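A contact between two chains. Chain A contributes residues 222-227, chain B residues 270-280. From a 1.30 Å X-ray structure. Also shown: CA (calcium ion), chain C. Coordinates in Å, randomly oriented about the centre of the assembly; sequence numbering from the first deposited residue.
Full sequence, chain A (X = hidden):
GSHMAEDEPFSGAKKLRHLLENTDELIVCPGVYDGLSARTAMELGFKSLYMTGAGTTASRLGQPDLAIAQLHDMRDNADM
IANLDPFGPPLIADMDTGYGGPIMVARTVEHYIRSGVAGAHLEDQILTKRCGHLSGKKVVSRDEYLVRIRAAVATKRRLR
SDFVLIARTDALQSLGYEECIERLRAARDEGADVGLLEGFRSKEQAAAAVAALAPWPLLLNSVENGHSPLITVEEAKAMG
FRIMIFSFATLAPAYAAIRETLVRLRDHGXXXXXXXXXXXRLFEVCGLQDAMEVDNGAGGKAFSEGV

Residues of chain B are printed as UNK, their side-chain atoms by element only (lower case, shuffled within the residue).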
# COMPACT_ATOMS: atom_id res chain seq x y z
N SER A 222 -0.87 21.86 21.11
CA SER A 222 -0.20 23.10 20.73
C SER A 222 -0.01 23.11 19.20
O SER A 222 0.67 22.27 18.67
CB SER A 222 1.15 23.15 21.44
OG SER A 222 1.80 24.38 21.19
N VAL A 223 -0.60 24.07 18.51
CA VAL A 223 -0.52 24.17 17.06
C VAL A 223 0.41 25.32 16.75
O VAL A 223 0.07 26.50 16.92
CB VAL A 223 -1.92 24.40 16.50
CG1 VAL A 223 -1.88 24.52 14.99
CG2 VAL A 223 -2.85 23.28 16.97
N GLU A 224 1.61 24.99 16.28
CA GLU A 224 2.57 26.04 16.00
C GLU A 224 2.08 26.98 14.90
O GLU A 224 1.70 26.56 13.81
CB GLU A 224 3.92 25.42 15.67
CG GLU A 224 5.01 26.44 15.32
CD GLU A 224 5.38 27.38 16.49
OE1 GLU A 224 6.10 28.38 16.25
OE2 GLU A 224 4.96 27.14 17.65
N ASN A 225 2.05 28.26 15.23
CA ASN A 225 1.64 29.33 14.32
C ASN A 225 0.16 29.26 13.99
O ASN A 225 -0.29 29.82 12.98
CB ASN A 225 2.52 29.35 13.09
CG ASN A 225 3.96 29.63 13.43
OD1 ASN A 225 4.25 30.23 14.46
ND2 ASN A 225 4.87 29.19 12.58
N GLY A 226 -0.58 28.64 14.89
CA GLY A 226 -2.01 28.48 14.76
C GLY A 226 -2.79 29.64 15.35
O GLY A 226 -2.26 30.74 15.54
N HIS A 227 -4.05 29.37 15.69
CA HIS A 227 -4.93 30.40 16.24
C HIS A 227 -5.08 30.46 17.74
O HIS A 227 -5.78 31.32 18.25
CB HIS A 227 -6.32 30.24 15.61
CG HIS A 227 -6.29 30.18 14.12
ND1 HIS A 227 -6.12 31.30 13.33
CD2 HIS A 227 -6.38 29.14 13.26
CE1 HIS A 227 -6.12 30.95 12.06
NE2 HIS A 227 -6.27 29.64 11.99
N UNK B 270 9.41 25.42 23.90
CA UNK B 270 8.72 26.09 22.82
C UNK B 270 9.33 25.63 21.50
O UNK B 270 10.51 25.31 21.40
c UNK B 270 10.21 28.08 22.76
c UNK B 270 8.78 27.62 22.88
c UNK B 270 8.14 28.12 24.17
N UNK B 271 8.49 25.58 20.48
CA UNK B 271 8.90 25.17 19.12
C UNK B 271 9.64 26.33 18.46
O UNK B 271 10.70 26.16 17.86
c UNK B 271 8.00 24.46 16.87
c UNK B 271 7.13 23.43 18.98
c UNK B 271 7.69 24.71 18.34
N UNK B 272 9.08 27.53 18.54
CA UNK B 272 9.75 28.69 17.98
C UNK B 272 9.97 28.88 16.50
O UNK B 272 10.95 29.52 16.08
N UNK B 273 9.02 28.42 15.71
CA UNK B 273 9.11 28.55 14.28
C UNK B 273 8.63 29.93 13.82
O UNK B 273 7.64 30.44 14.34
c UNK B 273 8.24 27.48 13.58
c UNK B 273 8.41 27.51 12.09
o UNK B 273 8.57 26.17 14.09
N UNK B 274 9.35 30.56 12.88
CA UNK B 274 8.93 31.87 12.37
C UNK B 274 7.41 31.85 12.15
O UNK B 274 6.89 30.97 11.47
c UNK B 274 10.65 30.16 12.30
c UNK B 274 11.02 31.33 11.44
c UNK B 274 9.73 32.02 11.10
N UNK B 275 6.76 32.90 12.62
CA UNK B 275 5.30 32.99 12.59
C UNK B 275 4.57 32.99 11.25
O UNK B 275 3.35 32.80 11.23
o UNK B 275 5.56 32.85 15.36
c UNK B 275 5.02 33.91 14.97
c UNK B 275 4.81 34.15 13.49
o UNK B 275 4.64 34.82 15.76
N UNK B 276 5.27 33.27 10.15
CA UNK B 276 4.60 33.23 8.87
C UNK B 276 4.43 31.82 8.33
O UNK B 276 3.74 31.66 7.34
N UNK B 277 5.04 30.82 8.98
CA UNK B 277 4.90 29.43 8.48
C UNK B 277 3.69 28.84 9.21
O UNK B 277 3.82 28.07 10.18
c UNK B 277 6.14 28.61 8.73
c UNK B 277 5.96 27.28 8.00
c UNK B 277 7.42 29.34 8.29
c UNK B 277 7.42 29.82 6.85
N UNK B 278 2.52 29.28 8.78
CA UNK B 278 1.23 28.87 9.36
C UNK B 278 0.66 27.61 8.73
O UNK B 278 1.08 27.20 7.66
o UNK B 278 0.08 30.15 7.70
c UNK B 278 0.56 31.33 9.81
c UNK B 278 0.18 29.98 9.11
N UNK B 279 -0.29 26.98 9.43
CA UNK B 279 -0.90 25.80 8.86
C UNK B 279 -1.50 26.15 7.48
O UNK B 279 -1.31 25.40 6.53
c UNK B 279 -0.62 27.16 10.86
c UNK B 279 -1.33 25.83 11.22
c UNK B 279 -1.97 25.45 9.89
N UNK B 280 -2.17 27.30 7.35
CA UNK B 280 -2.75 27.63 6.05
C UNK B 280 -1.67 27.82 4.99
O UNK B 280 -1.89 27.43 3.84
c UNK B 280 -3.07 30.12 6.51
c UNK B 280 -4.48 29.07 4.80
c UNK B 280 -3.75 28.84 6.10
CA CA C . 6.00 30.66 15.94
O HOH W 1 6.36 28.27 19.66
O HOH W 2 2.51 25.61 11.16
O HOH W 3 7.73 31.31 17.41
O HOH W 4 4.48 30.96 17.67

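Position 270 has three side-chain carbons, one bearing the other two, and none comes within contact distance of chain A; this beta-branched fork is Val270(B), which leads into the contact without joining it. Position 271 repeats the pattern, one carbon carrying two, but here the CA-to-CB bond points toward chain A and CB lies 3.7 Å from OE2 of Glu224(A). It is Val271(B), a compact apolar residue buried beside the carboxylate of the glutamate.

Position 272 has no side-chain atoms, so it is Gly272(B). Its positive phi, 68°, favours glycine, and a CB would point away from chain A. Its backbone N donates to water 1 (3.0 Å to the water O), which in turn donates to OE2 of Glu224(A) at 2.7 Å from the water O.

At position 273 one carbon carries an oxygen and a carbon, the signature of threonine. Thr273(B) works here through its backbone: its N donates to OE1 of Glu224(A) at 3.0 Å, while its O binds the calcium ion at 2.3 Å. The side chain is compact enough to be buried beside this site, with CB 3.5 Å from the same OE1 of Glu224(A).

Position 274 shows three carbons closing a ring onto the backbone N: Pro274(B). Its CA-to-CB bond points away from chain A. The ring restrains phi, here -42°, which stiffens the chain as it enters a type I turn, closed by a hydrogen bond from N of residue 277 to O of Pro274(B) at 3.1 Å.

Position 275 has two carbons, the second carrying two oxygens. That is a carboxylate, one carbon too short for glutamate: Asp275(B). Its CA-to-CB bond runs sideways, but the end comes nearer, and OD1 binds the calcium ion at 2.3 Å. That oxygen lies 3.1 Å from OD1 of Asn225(A) because both are ligands of the metal.

Position 276 lacks a side chain and touches nothing on chain A. It is Gly276(B), within the turn, although there is room for a CB.

Position 277 has four carbons, forked at the first with one arm two carbons long: Ile277(B). Its side-chain end leads away from chain A; its backbone O accepts a hydrogen bond from ND2 of Asn225(A), at 2.8 Å and nearly straight at 169°. Water 2 donates to this O (3.0 Å from the water O) and to O of Glu224(A) (2.9 Å from the water O).

Position 278 again has one carbon bearing an oxygen and a carbon. Thr278(B) suits an N-cap: its OG1 caps a backbone N just past the stretch, while CG2 sits 3.6 Å from O of Asn225(A).

At position 279 three carbons close a ring onto N: Pro279(B), well suited to a helix's first turn, where no amide donor is needed. Its CG meets CG1 of Val223(A) at 4.0 Å, and its CD lies 3.4 Å from O of Asn225(A).

Position 280, one carbon bearing two, is Val280(B), in the helix; nothing in this contact calls for valine.

The contact thus centres on calcium, bound by two residues from each chain and two waters. The type II turn from Val223(A) to Gly226(A) presents the chain A ligands; hydrogen bonds, water bridges and proline packing secure the surroundings.

Chain B, residues 270-280: VVGTPDGITPV
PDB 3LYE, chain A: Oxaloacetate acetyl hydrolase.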